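Local structure of endo-1,4-b-d-mannanase (Trichoderma reesei, 1QNR) at residues F237-L242 / V273-G278; L207-G212 / Q259-A264; A22-Y27 / W306-T311; K51-W56 / H102-I107; N229-S234 / L266-P271. The protein hydrolyses internal beta-1,4-mannosidic linkages in mannans, as a fungal beta-mannanase of glycoside hydrolase family 5 with a TIM-barrel catalytic domain. One frame throughout, in Å; residues are numbered along the deposited sequence.

Interaction 1: residues F237-L242 / V273-G278; sequences FGTFHL and VFEEYG
Beside the cleft where a mannopyranose is bound, His241 of strand 238-242 is held by Glu275 and Glu276 of the parallel neighbour strand 273-277. The backbones pair first: Val273 N donates to Gly238 O (2.8 Å), Phe240 N to Val273 O, and Glu275 N to Phe240 O. Past Phe274 the register skips a residue, so that Glu275 turns its side chain toward the first strand. His241 NE2 then gives Glu275 OE1 a short, nearly straight bond (2.7 Å, 173°). The oxygen sits in the ring plane and uses its anti lone pair, while the carboxylate is twisted 58° from the imidazole. Glu276 comes over a face of the same ring, its CG 3.6 Å above the centre, and lays its carboxylate almost flat upon it. On the other side of the sheet the Phe240 and Phe274 rings run nearly parallel but slid apart, with Phe240 CE2 3.4 Å from Phe274 CD1. Leu242 CB meets the edge of the Phe274 ring at its CE1. Farther out, His241 ND1 bonds Glu169, whereas Glu276 reaches Tyr243 and Arg54; the mannopyranose lies about 5 Å from the Glu276 side chain. With both nitrogens bonded, the imidazole cannot turn easily, and its flat face together with Tyr243 and Arg54 probably helps to set the tilt of the Glu276 carboxylate.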
# COMPACT_ATOMS: atom_id res chain seq x y z
N PHE A 237 -3.25 5.91 -10.88
CA PHE A 237 -3.63 4.50 -11.12
C PHE A 237 -4.56 4.02 -10.00
O PHE A 237 -4.56 4.66 -8.93
CB PHE A 237 -2.38 3.56 -11.26
CG PHE A 237 -1.51 3.52 -10.03
CD1 PHE A 237 -1.71 2.50 -9.09
CD2 PHE A 237 -0.41 4.38 -9.88
CE1 PHE A 237 -0.86 2.38 -7.96
CE2 PHE A 237 0.45 4.26 -8.78
CZ PHE A 237 0.24 3.26 -7.82
N GLY A 238 -5.28 2.92 -10.23
CA GLY A 238 -6.21 2.39 -9.22
C GLY A 238 -5.56 1.27 -8.39
O GLY A 238 -4.63 0.58 -8.88
N THR A 239 -6.03 1.08 -7.15
CA THR A 239 -5.61 -0.05 -6.30
C THR A 239 -6.84 -0.86 -5.89
O THR A 239 -7.94 -0.31 -5.66
CB THR A 239 -4.93 0.44 -4.97
OG1 THR A 239 -5.74 1.44 -4.32
CG2 THR A 239 -3.54 1.05 -5.30
N PHE A 240 -6.65 -2.18 -5.74
CA PHE A 240 -7.73 -2.99 -5.11
C PHE A 240 -7.10 -4.17 -4.36
O PHE A 240 -5.96 -4.56 -4.65
CB PHE A 240 -8.81 -3.50 -6.06
CG PHE A 240 -8.31 -4.43 -7.15
CD1 PHE A 240 -7.80 -3.94 -8.33
CD2 PHE A 240 -8.35 -5.80 -6.96
CE1 PHE A 240 -7.35 -4.76 -9.39
CE2 PHE A 240 -7.88 -6.69 -8.00
CZ PHE A 240 -7.39 -6.13 -9.21
N HIS A 241 -7.78 -4.64 -3.30
CA HIS A 241 -7.29 -5.72 -2.42
C HIS A 241 -8.30 -6.92 -2.47
O HIS A 241 -9.31 -6.74 -3.09
CB HIS A 241 -7.18 -5.21 -0.95
CG HIS A 241 -6.22 -4.03 -0.77
ND1 HIS A 241 -6.03 -3.41 0.46
CD2 HIS A 241 -5.44 -3.30 -1.60
CE1 HIS A 241 -5.14 -2.45 0.39
NE2 HIS A 241 -4.78 -2.32 -0.89
N LEU A 242 -7.89 -8.08 -1.89
CA LEU A 242 -8.82 -9.23 -2.07
C LEU A 242 -8.61 -10.21 -0.87
O LEU A 242 -7.56 -10.85 -0.71
CB LEU A 242 -8.55 -9.99 -3.35
CG LEU A 242 -9.27 -11.35 -3.58
CD1 LEU A 242 -10.81 -11.14 -3.58
CD2 LEU A 242 -8.83 -11.96 -4.93
N VAL A 273 -3.41 -1.72 -9.98
CA VAL A 273 -2.47 -2.56 -9.21
C VAL A 273 -3.30 -3.42 -8.23
O VAL A 273 -4.09 -2.88 -7.42
CB VAL A 273 -1.42 -1.74 -8.42
CG1 VAL A 273 -0.52 -2.63 -7.53
CG2 VAL A 273 -0.52 -0.96 -9.40
N PHE A 274 -3.12 -4.73 -8.36
CA PHE A 274 -3.75 -5.74 -7.47
C PHE A 274 -2.85 -5.76 -6.21
O PHE A 274 -1.84 -6.50 -6.17
CB PHE A 274 -3.81 -7.06 -8.22
CG PHE A 274 -4.37 -8.29 -7.59
CD1 PHE A 274 -5.24 -8.17 -6.49
CD2 PHE A 274 -4.08 -9.56 -8.09
CE1 PHE A 274 -5.80 -9.36 -5.97
CE2 PHE A 274 -4.61 -10.74 -7.55
CZ PHE A 274 -5.50 -10.61 -6.49
N GLU A 275 -3.11 -4.86 -5.26
CA GLU A 275 -2.11 -4.41 -4.27
C GLU A 275 -2.00 -5.25 -3.00
O GLU A 275 -0.96 -5.17 -2.34
CB GLU A 275 -2.46 -2.94 -3.91
CG GLU A 275 -1.50 -2.27 -2.92
CD GLU A 275 -1.91 -0.83 -2.61
OE1 GLU A 275 -3.00 -0.59 -2.06
OE2 GLU A 275 -1.00 0.07 -2.86
N GLU A 276 -3.05 -6.02 -2.65
CA GLU A 276 -2.97 -6.98 -1.56
C GLU A 276 -3.85 -8.18 -1.87
O GLU A 276 -4.97 -7.94 -2.41
CB GLU A 276 -3.47 -6.45 -0.20
CG GLU A 276 -2.72 -5.26 0.43
CD GLU A 276 -3.26 -4.90 1.77
OE1 GLU A 276 -4.07 -5.69 2.37
OE2 GLU A 276 -2.98 -3.81 2.34
N TYR A 277 -3.48 -9.39 -1.47
CA TYR A 277 -4.40 -10.54 -1.58
C TYR A 277 -3.86 -11.69 -0.71
O TYR A 277 -2.65 -11.82 -0.51
CB TYR A 277 -4.58 -11.01 -3.03
CG TYR A 277 -3.32 -11.36 -3.78
CD1 TYR A 277 -2.73 -12.64 -3.78
CD2 TYR A 277 -2.65 -10.40 -4.58
CE1 TYR A 277 -1.59 -12.94 -4.51
CE2 TYR A 277 -1.52 -10.69 -5.31
CZ TYR A 277 -0.95 -11.96 -5.28
OH TYR A 277 0.21 -12.28 -6.00
N GLY A 278 -4.78 -12.55 -0.27
CA GLY A 278 -4.33 -13.77 0.44
C GLY A 278 -5.52 -14.71 0.62
O GLY A 278 -6.68 -14.26 0.71

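Interaction 2: residues L207-G212 / Q259-A264; sequences LGLSTG and QTHAAA
Leu209 and Thr211 press on Thr260 and His261, laying a loop that follows barrel strand 199-201 against the outer helix 253-267 of the TIM barrel. Residues Leu209 to Gly212 form a type I beta turn, which brings Leu209 and Thr211 to the same stretch of helix. The principal apolar contact is a CH-pi one. Leu209 CD2 stands 3.7 Å above the centre of the His261 ring, close to the ring normal. With CG anti to the backbone N (chi1 -179°), the Leu209 side chain runs from the loop toward the helix, where its CD1 meets Ala264 CB at 4.2 Å. The imidazole below is held by its own bonds: ND1 pairs with Trp257 O and NE2 with Gly206 O, two carbonyls that would be consistent with a proton on each nitrogen. Phe240 also stacks on this ring. Van der Waals contacts gather round Thr260, whose side chain runs opposite to those of Leu209 and Thr211 as it passes them. Leu209 CD2 is 3.7 Å from Thr260 OG1, a hydroxyl that bonds Gly256 O and Tyr218 OH. Thr260 CG2 rests 3.6 Å from Thr211 O. The polar link is indirect and runs through water 1, which is 2.8 Å from Thr211 OG1. The same water donates to Thr260 O at 2.8 Å, so this carbonyl takes a second donor besides its helical bond from Ala264 N.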
# COMPACT_ATOMS: atom_id res chain seq x y z
N LEU A 207 -13.70 -1.36 -2.90
CA LEU A 207 -15.12 -1.64 -2.62
C LEU A 207 -15.99 -0.63 -3.40
O LEU A 207 -15.66 0.54 -3.59
CB LEU A 207 -15.42 -1.55 -1.11
CG LEU A 207 -14.40 -2.36 -0.23
CD1 LEU A 207 -14.80 -2.18 1.27
CD2 LEU A 207 -14.35 -3.85 -0.58
N GLY A 208 -17.19 -1.10 -3.79
CA GLY A 208 -18.21 -0.25 -4.43
C GLY A 208 -18.07 -0.25 -5.93
O GLY A 208 -17.38 0.65 -6.51
N LEU A 209 -18.65 -1.20 -6.66
CA LEU A 209 -18.51 -1.30 -8.15
C LEU A 209 -19.72 -2.07 -8.66
O LEU A 209 -19.98 -3.21 -8.25
CB LEU A 209 -17.12 -1.96 -8.44
CG LEU A 209 -16.77 -2.14 -9.91
CD1 LEU A 209 -16.78 -0.87 -10.73
CD2 LEU A 209 -15.48 -2.93 -10.09
N SER A 210 -20.43 -1.46 -9.63
CA SER A 210 -21.78 -2.01 -9.98
C SER A 210 -21.74 -3.05 -11.07
O SER A 210 -22.84 -3.59 -11.42
CB SER A 210 -22.68 -0.83 -10.39
OG SER A 210 -22.96 0.04 -9.23
N THR A 211 -20.61 -3.48 -11.60
CA THR A 211 -20.51 -4.47 -12.67
C THR A 211 -20.23 -5.90 -12.18
O THR A 211 -20.02 -6.83 -12.98
CB THR A 211 -19.34 -4.08 -13.58
OG1 THR A 211 -18.15 -3.86 -12.75
CG2 THR A 211 -19.59 -2.80 -14.36
N GLY A 212 -20.35 -6.11 -10.85
CA GLY A 212 -20.12 -7.39 -10.23
C GLY A 212 -21.41 -8.21 -10.03
O GLY A 212 -22.41 -8.00 -10.74
N GLN A 259 -11.19 -9.18 -12.67
CA GLN A 259 -11.63 -8.77 -14.01
C GLN A 259 -12.47 -7.46 -13.97
O GLN A 259 -12.27 -6.60 -14.84
CB GLN A 259 -12.48 -9.91 -14.65
CG GLN A 259 -11.62 -11.15 -14.92
CD GLN A 259 -12.45 -12.37 -15.31
OE1 GLN A 259 -13.56 -12.57 -14.87
NE2 GLN A 259 -11.81 -13.17 -16.18
N THR A 260 -13.42 -7.33 -13.03
CA THR A 260 -14.23 -6.11 -13.01
C THR A 260 -13.41 -4.87 -12.66
O THR A 260 -13.65 -3.78 -13.23
CB THR A 260 -15.42 -6.20 -12.04
OG1 THR A 260 -14.98 -6.58 -10.72
CG2 THR A 260 -16.46 -7.25 -12.49
N HIS A 261 -12.44 -4.99 -11.75
CA HIS A 261 -11.62 -3.82 -11.40
C HIS A 261 -10.67 -3.45 -12.57
O HIS A 261 -10.55 -2.26 -12.86
CB HIS A 261 -10.86 -4.10 -10.08
CG HIS A 261 -11.76 -3.95 -8.91
ND1 HIS A 261 -12.60 -5.01 -8.51
CD2 HIS A 261 -12.04 -2.91 -8.07
CE1 HIS A 261 -13.34 -4.56 -7.47
NE2 HIS A 261 -13.03 -3.32 -7.16
N ALA A 262 -10.05 -4.46 -13.21
CA ALA A 262 -9.22 -4.19 -14.37
C ALA A 262 -9.96 -3.40 -15.43
O ALA A 262 -9.43 -2.44 -16.02
CB ALA A 262 -8.63 -5.41 -15.03
N ALA A 263 -11.20 -3.86 -15.68
CA ALA A 263 -11.99 -3.16 -16.74
C ALA A 263 -12.35 -1.76 -16.36
O ALA A 263 -12.40 -0.87 -17.22
CB ALA A 263 -13.28 -3.95 -17.05
N ALA A 264 -12.63 -1.43 -15.08
CA ALA A 264 -12.90 -0.07 -14.63
C ALA A 264 -11.66 0.85 -14.70
O ALA A 264 -11.76 2.02 -15.15
CB ALA A 264 -13.46 -0.13 -13.18
O HOH W 1 -16.05 -3.18 -14.51

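Interaction 3: residues A22-Y27 / W306-T311; sequences AGTNCY and WQWGDT
Trp308 N donates to Asn25 O, 2.9 Å away, in a nearly straight bond (162°). Next to it Asn25 CB meets the six-membered ring of Trp306, 3.4 Å from CE3, the two side chains crossing at about a right angle. Tyr27 brings CD2 to 3.7 Å from Trp306 CH2; the rings meet rim to rim with planes only 6° apart. Gln307 OE1 comes within 3.5 Å of Tyr27 CE2, and Thr24 OG1 lies at the edge of the Trp308 ring. Strand 21-25 and the end of strand 300-309, the first and last of the TIM barrel, close the cylinder here. The peptide joining Trp306 to Gln307 is cis, as in related clan GH-A enzymes, and the Trp306 side chain lies about 7 Å from a bound mannopyranose. An alanine at Trp306 would probably leave Tyr27 CD2 without its rim partner, open a gap beside Asn25 CB and deprive Asp321 of the indole N-H. Water 2, over one face of the indole, accepts from Tyr27 N and donates to Gln307 OE1. Farther out, Asn25 OD1 is bonded by Arg54, its ND2 donates to Glu275 O and Phe305 O, and Tyr27 OH pairs with Asn319.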
# COMPACT_ATOMS: atom_id res chain seq x y z
N ALA A 22 5.75 -7.97 -10.74
CA ALA A 22 5.34 -8.59 -9.46
C ALA A 22 6.06 -7.89 -8.32
O ALA A 22 7.25 -7.55 -8.40
CB ALA A 22 5.65 -10.10 -9.41
N GLY A 23 5.31 -7.72 -7.21
CA GLY A 23 5.90 -7.14 -5.98
C GLY A 23 5.34 -7.84 -4.71
O GLY A 23 4.69 -8.89 -4.83
N THR A 24 5.61 -7.26 -3.55
CA THR A 24 5.11 -7.86 -2.28
C THR A 24 4.87 -6.77 -1.23
O THR A 24 5.40 -5.66 -1.35
CB THR A 24 6.17 -8.89 -1.74
OG1 THR A 24 5.60 -9.59 -0.59
CG2 THR A 24 7.47 -8.19 -1.23
N ASN A 25 4.07 -7.12 -0.22
CA ASN A 25 3.85 -6.25 0.93
C ASN A 25 4.80 -6.61 2.06
O ASN A 25 4.98 -7.82 2.38
CB ASN A 25 2.39 -6.41 1.51
CG ASN A 25 1.41 -5.71 0.59
OD1 ASN A 25 1.10 -4.50 0.70
ND2 ASN A 25 0.85 -6.43 -0.41
N CYS A 26 5.48 -5.60 2.63
CA CYS A 26 6.37 -5.77 3.80
C CYS A 26 6.19 -4.61 4.74
O CYS A 26 7.02 -3.69 4.87
CB CYS A 26 7.83 -5.90 3.32
SG CYS A 26 8.95 -6.30 4.77
N TYR A 27 5.01 -4.54 5.42
CA TYR A 27 4.70 -3.36 6.25
C TYR A 27 5.79 -3.13 7.28
O TYR A 27 6.12 -1.95 7.58
CB TYR A 27 3.28 -3.43 6.91
CG TYR A 27 3.21 -4.32 8.15
CD1 TYR A 27 3.56 -3.78 9.41
CD2 TYR A 27 2.81 -5.63 8.06
CE1 TYR A 27 3.53 -4.63 10.54
CE2 TYR A 27 2.76 -6.47 9.17
CZ TYR A 27 3.12 -5.92 10.39
OH TYR A 27 3.07 -6.75 11.55
N TRP A 306 -0.04 -10.31 -0.15
CA TRP A 306 0.12 -10.06 1.29
C TRP A 306 0.46 -11.38 1.95
O TRP A 306 -0.42 -12.31 1.90
CB TRP A 306 -1.19 -9.44 1.89
CG TRP A 306 -1.00 -9.14 3.36
CD1 TRP A 306 -1.13 -10.02 4.41
CD2 TRP A 306 -0.65 -7.87 3.96
NE1 TRP A 306 -0.86 -9.39 5.61
CE2 TRP A 306 -0.58 -8.04 5.37
CE3 TRP A 306 -0.42 -6.59 3.42
CZ2 TRP A 306 -0.24 -7.04 6.24
CZ3 TRP A 306 -0.15 -5.53 4.32
CH2 TRP A 306 -0.04 -5.74 5.72
N GLN A 307 1.67 -11.67 2.47
CA GLN A 307 2.75 -10.69 2.63
C GLN A 307 4.08 -11.45 2.74
O GLN A 307 4.12 -12.68 2.97
CB GLN A 307 2.59 -9.88 3.94
CG GLN A 307 2.62 -10.73 5.25
CD GLN A 307 2.70 -9.87 6.52
OE1 GLN A 307 3.27 -8.79 6.61
NE2 GLN A 307 2.10 -10.41 7.64
N TRP A 308 5.22 -10.71 2.56
CA TRP A 308 6.53 -11.32 2.76
C TRP A 308 6.81 -11.71 4.20
O TRP A 308 6.48 -10.94 5.11
CB TRP A 308 7.60 -10.23 2.33
CG TRP A 308 9.01 -10.76 2.11
CD1 TRP A 308 10.04 -10.77 2.99
CD2 TRP A 308 9.43 -11.48 0.93
NE1 TRP A 308 11.16 -11.38 2.39
CE2 TRP A 308 10.77 -11.87 1.13
CE3 TRP A 308 8.79 -11.76 -0.30
CZ2 TRP A 308 11.54 -12.56 0.15
CZ3 TRP A 308 9.55 -12.45 -1.27
CH2 TRP A 308 10.91 -12.85 -1.02
N GLY A 309 7.43 -12.89 4.39
CA GLY A 309 7.99 -13.27 5.72
C GLY A 309 9.48 -13.61 5.53
O GLY A 309 9.83 -14.12 4.47
N ASP A 310 10.26 -13.20 6.53
CA ASP A 310 11.71 -13.52 6.40
C ASP A 310 12.31 -13.71 7.79
O ASP A 310 11.63 -13.59 8.83
CB ASP A 310 12.42 -12.36 5.65
CG ASP A 310 13.52 -12.88 4.72
OD1 ASP A 310 14.26 -13.85 5.07
OD2 ASP A 310 13.69 -12.27 3.62
N THR A 311 13.59 -14.11 7.84
CA THR A 311 14.29 -14.34 9.10
C THR A 311 15.66 -13.70 9.06
O THR A 311 16.15 -13.34 7.93
CB THR A 311 14.43 -15.86 9.40
OG1 THR A 311 15.33 -16.48 8.45
CG2 THR A 311 13.08 -16.57 9.38
O HOH W 2 3.05 -6.63 4.82
O HOH W 3 2.05 -9.28 10.85

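Interaction 4: residues K51-W56 / H102-I107; sequences KVVRVW and HNLKLI
Val53 and Leu106, with Val52, Arg54 and Ile107, form the dense part of a parallel pairing between barrel strands 52-54 and 105-109, the two arms of a beta-alpha-beta crossover through helix 90-102. Backbone bonds alternate along it: Lys105 N to Lys51 O, Val53 N to Lys105 O (2.9 Å), Ile107 N to Val53 O, and Val55 N to Ile107 O (3.1 Å). On the face with helix 35-47, Leu106 CD2 touches Val53 CB at 4.0 Å, and Leu104 CD1 reaches Val53 CG2 at 4.2 Å. On the inner face Ile107 does double duty: its CG1 lies 4.0 Å from Val52 CG1, and its CG2 lies 4.0 Å from Arg54 CD. An alanine in place of Ile107 would probably open a gap beside Val52 CG1 and leave Arg54 CD without the CG2 methyl packed on it. The end at Lys51 and Asn103 is looser and wetter. Asn103, in a Schellman motif after the helix, is exposed, and water 4 donates both to Lys51 O (2.9 Å) and to Asn103 O (2.8 Å). Arg54 CG is anti to the backbone N (chi1 -177°), and the chain runs extended to NE. Its guanidinium then meets Glu165, Glu275, Glu276, Asn25 and Asn168. Ile107 thus packs along the methylenes of Arg54, whose buried charge is probably balanced by these carboxylates.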
# COMPACT_ATOMS: atom_id res chain seq x y z
N LYS A 51 9.96 -6.50 -7.99
CA LYS A 51 10.50 -5.14 -8.33
C LYS A 51 9.97 -4.06 -7.42
O LYS A 51 10.55 -2.92 -7.36
CB LYS A 51 10.06 -4.76 -9.78
CG LYS A 51 10.92 -5.54 -10.84
CD LYS A 51 10.54 -4.99 -12.26
CE LYS A 51 11.48 -5.69 -13.29
NZ LYS A 51 11.18 -5.19 -14.72
N VAL A 52 8.90 -4.30 -6.64
CA VAL A 52 8.19 -3.26 -5.85
C VAL A 52 7.82 -3.82 -4.48
O VAL A 52 7.38 -5.00 -4.39
CB VAL A 52 6.89 -2.82 -6.59
CG1 VAL A 52 6.29 -1.59 -5.83
CG2 VAL A 52 7.15 -2.39 -8.04
N VAL A 53 8.03 -3.02 -3.44
CA VAL A 53 7.72 -3.40 -2.05
C VAL A 53 6.80 -2.32 -1.46
O VAL A 53 7.08 -1.11 -1.59
CB VAL A 53 9.00 -3.52 -1.14
CG1 VAL A 53 8.63 -4.13 0.23
CG2 VAL A 53 10.03 -4.39 -1.82
N ARG A 54 5.74 -2.75 -0.77
CA ARG A 54 4.81 -1.80 -0.07
C ARG A 54 5.18 -1.80 1.41
O ARG A 54 5.19 -2.88 2.06
CB ARG A 54 3.37 -2.18 -0.41
CG ARG A 54 2.36 -1.17 0.22
CD ARG A 54 1.03 -1.30 -0.57
NE ARG A 54 -0.10 -0.56 0.07
CZ ARG A 54 -0.96 -1.11 0.96
NH1 ARG A 54 -0.78 -2.37 1.40
NH2 ARG A 54 -2.00 -0.36 1.34
N VAL A 55 5.51 -0.62 1.98
CA VAL A 55 5.99 -0.51 3.43
C VAL A 55 5.13 0.54 4.11
O VAL A 55 4.67 1.50 3.44
CB VAL A 55 7.51 -0.16 3.46
CG1 VAL A 55 8.32 -1.23 2.70
CG2 VAL A 55 7.83 1.24 2.92
N TRP A 56 4.96 0.45 5.45
CA TRP A 56 4.16 1.55 6.12
C TRP A 56 4.97 2.84 6.19
O TRP A 56 6.13 2.89 6.61
CB TRP A 56 3.72 1.12 7.53
CG TRP A 56 2.55 0.15 7.58
CD1 TRP A 56 2.09 -0.35 8.78
CD2 TRP A 56 1.69 -0.37 6.54
NE1 TRP A 56 0.96 -1.11 8.54
CE2 TRP A 56 0.71 -1.17 7.19
CE3 TRP A 56 1.67 -0.26 5.12
CZ2 TRP A 56 -0.35 -1.82 6.51
CZ3 TRP A 56 0.61 -0.95 4.46
CH2 TRP A 56 -0.40 -1.75 5.12
N HIS A 102 19.39 -1.77 -3.86
CA HIS A 102 18.92 -3.05 -4.38
C HIS A 102 18.06 -2.89 -5.62
O HIS A 102 17.48 -3.89 -6.10
CB HIS A 102 18.21 -3.89 -3.29
CG HIS A 102 19.09 -4.41 -2.18
ND1 HIS A 102 19.25 -3.75 -0.99
CD2 HIS A 102 19.89 -5.56 -2.10
CE1 HIS A 102 20.11 -4.44 -0.20
NE2 HIS A 102 20.46 -5.48 -0.88
N ASN A 103 17.88 -1.69 -6.14
CA ASN A 103 17.10 -1.42 -7.33
C ASN A 103 15.62 -1.83 -7.14
O ASN A 103 15.03 -2.44 -8.06
CB ASN A 103 17.77 -2.11 -8.57
CG ASN A 103 19.23 -1.67 -8.77
OD1 ASN A 103 19.45 -0.47 -8.92
ND2 ASN A 103 20.15 -2.63 -8.72
N LEU A 104 15.12 -1.51 -5.98
CA LEU A 104 13.68 -1.77 -5.71
C LEU A 104 12.91 -0.44 -5.63
O LEU A 104 13.53 0.59 -5.33
CB LEU A 104 13.53 -2.47 -4.31
CG LEU A 104 14.04 -3.93 -4.28
CD1 LEU A 104 14.09 -4.45 -2.83
CD2 LEU A 104 13.23 -4.88 -5.19
N LYS A 105 11.60 -0.49 -5.88
CA LYS A 105 10.77 0.73 -5.77
C LYS A 105 9.76 0.54 -4.60
O LYS A 105 9.38 -0.62 -4.35
CB LYS A 105 9.93 0.95 -7.06
CG LYS A 105 10.86 0.97 -8.34
CD LYS A 105 11.90 2.07 -8.31
CE LYS A 105 12.63 2.09 -9.67
NZ LYS A 105 13.84 3.01 -9.57
N LEU A 106 9.36 1.63 -3.96
CA LEU A 106 8.48 1.51 -2.79
C LEU A 106 7.11 2.23 -2.91
O LEU A 106 7.03 3.37 -3.42
CB LEU A 106 9.19 2.21 -1.61
CG LEU A 106 10.60 1.65 -1.25
CD1 LEU A 106 11.24 2.56 -0.19
CD2 LEU A 106 10.42 0.20 -0.75
N ILE A 107 6.04 1.54 -2.46
CA ILE A 107 4.72 2.22 -2.32
C ILE A 107 4.61 2.58 -0.83
O ILE A 107 4.76 1.67 0.02
CB ILE A 107 3.57 1.34 -2.81
CG1 ILE A 107 3.71 1.14 -4.33
CG2 ILE A 107 2.19 2.00 -2.44
CD1 ILE A 107 2.65 0.19 -4.97
O HOH W 4 12.59 -2.15 -9.32

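Interaction 5: residues N229-S234 / L266-P271; sequences NVQIKS and LAAGKP
The flat group at this contact is the peptide carbonyl of Val230, met by the ammonium of Lys270, which is tilted from its plane. Lys270 NZ donates to Val230 O over 2.9 Å, at a C=O...N angle of 151° and 26° out of the carbonyl plane. The lysine chain is extended from CG onward, and its CE passes 3.4 Å from the same oxygen. Ile232 O also lies 2.9 Å from Lys270 NZ, but the angle is too poor for a bond; Leu235 O, just beyond, does accept one. Alongside this bond, Ala268 CB packs on Val230 CG2 at 4.0 Å and more loosely against Gln231 CG. The contact joins the region of helix 226-230 to the turn leaving helix 253-267, where Gly269, at positive phi, completes a Schellman motif before the chain enters strand 272-277 of the barrel. An ammonium bonded to Val230 O and Leu235 O, with Ile232 O close by, is probably stabilised by these carbonyl dipoles.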
# COMPACT_ATOMS: atom_id res chain seq x y z
N ASN A 229 -13.60 7.14 -7.83
CA ASN A 229 -12.29 7.44 -7.31
C ASN A 229 -11.22 7.39 -8.42
O ASN A 229 -10.34 8.31 -8.46
CB ASN A 229 -11.89 6.50 -6.16
CG ASN A 229 -12.71 6.66 -4.92
OD1 ASN A 229 -13.24 7.75 -4.62
ND2 ASN A 229 -12.85 5.60 -4.06
N VAL A 230 -11.30 6.34 -9.28
CA VAL A 230 -10.17 6.28 -10.25
C VAL A 230 -10.29 7.34 -11.35
O VAL A 230 -9.29 7.52 -12.06
CB VAL A 230 -10.08 4.89 -10.92
CG1 VAL A 230 -9.73 3.82 -9.92
CG2 VAL A 230 -11.32 4.47 -11.70
N GLN A 231 -11.35 8.08 -11.47
CA GLN A 231 -11.50 9.19 -12.40
C GLN A 231 -10.90 10.48 -11.88
O GLN A 231 -10.75 11.44 -12.65
CB GLN A 231 -13.01 9.43 -12.75
CG GLN A 231 -13.41 8.27 -13.63
CD GLN A 231 -14.87 7.96 -13.83
OE1 GLN A 231 -15.13 6.79 -14.20
NE2 GLN A 231 -15.75 8.90 -13.58
N ILE A 232 -10.46 10.58 -10.60
CA ILE A 232 -9.84 11.79 -10.05
C ILE A 232 -8.53 12.07 -10.81
O ILE A 232 -7.69 11.17 -10.92
CB ILE A 232 -9.61 11.62 -8.51
CG1 ILE A 232 -10.97 11.51 -7.77
CG2 ILE A 232 -8.74 12.76 -7.95
CD1 ILE A 232 -10.84 11.15 -6.28
N LYS A 233 -8.34 13.29 -11.33
CA LYS A 233 -7.23 13.56 -12.22
C LYS A 233 -5.86 13.44 -11.57
O LYS A 233 -4.90 13.03 -12.25
CB LYS A 233 -7.35 15.02 -12.77
CG LYS A 233 -8.63 15.41 -13.46
CD LYS A 233 -8.29 16.70 -14.25
CE LYS A 233 -7.65 17.85 -13.49
NZ LYS A 233 -7.90 19.09 -14.36
N SER A 234 -5.81 13.76 -10.25
CA SER A 234 -4.54 13.74 -9.50
C SER A 234 -4.27 12.37 -8.89
O SER A 234 -3.30 12.28 -8.08
CB SER A 234 -4.58 14.88 -8.51
OG SER A 234 -5.84 14.96 -7.84
N LEU A 266 -9.16 0.38 -16.95
CA LEU A 266 -8.93 0.58 -18.41
C LEU A 266 -9.98 1.53 -18.96
O LEU A 266 -9.60 2.40 -19.82
CB LEU A 266 -8.97 -0.81 -19.07
CG LEU A 266 -8.70 -0.77 -20.63
CD1 LEU A 266 -7.35 -0.18 -20.97
CD2 LEU A 266 -8.91 -2.21 -21.12
N ALA A 267 -11.23 1.52 -18.47
CA ALA A 267 -12.22 2.55 -18.91
C ALA A 267 -11.82 3.94 -18.52
O ALA A 267 -12.18 4.91 -19.26
CB ALA A 267 -13.62 2.19 -18.40
N ALA A 268 -11.13 4.16 -17.41
CA ALA A 268 -10.65 5.46 -16.99
C ALA A 268 -9.29 5.80 -17.64
O ALA A 268 -8.67 6.87 -17.32
CB ALA A 268 -10.55 5.52 -15.45
N GLY A 269 -8.71 4.96 -18.50
CA GLY A 269 -7.48 5.22 -19.18
C GLY A 269 -6.19 4.98 -18.40
O GLY A 269 -5.15 5.54 -18.81
N LYS A 270 -6.29 4.22 -17.28
CA LYS A 270 -5.16 4.06 -16.32
C LYS A 270 -4.91 2.61 -15.94
O LYS A 270 -5.81 1.76 -16.11
CB LYS A 270 -5.60 4.77 -14.99
CG LYS A 270 -5.85 6.27 -15.22
CD LYS A 270 -6.35 6.93 -13.88
CE LYS A 270 -6.72 8.37 -14.18
NZ LYS A 270 -7.14 9.19 -13.02
N PRO A 271 -3.72 2.25 -15.48
CA PRO A 271 -3.47 0.89 -14.95
C PRO A 271 -4.12 0.70 -13.59
O PRO A 271 -4.40 1.66 -12.85
CB PRO A 271 -1.92 0.84 -14.76
CG PRO A 271 -1.41 2.19 -15.18
CD PRO A 271 -2.54 3.16 -15.32

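In the fold
All five contacts belong to one TIM barrel. Interactions 1, 3 and 4 lie in its parallel sheet: strand 272-277 neighbours 300-309, which pairs with 21-25, which pairs with 52-54. Centres of interactions 3 and 4 are 10 Å apart; that of interaction 1 lies 14 and 15 Å from them, and Arg54 salt-bridges its Glu275 and Glu276. Interactions 2 and 5 lie farther out, 13 Å apart. Along the chain, interaction 4 precedes 2, 5 and 1, whose segments alternate, and interaction 3 spans them all. The sheet contacts gather polar groups beside the cleft; interaction 2 lays a loop on helix 253-267 and interaction 5 joins the turn after it to the region of helix 226-230.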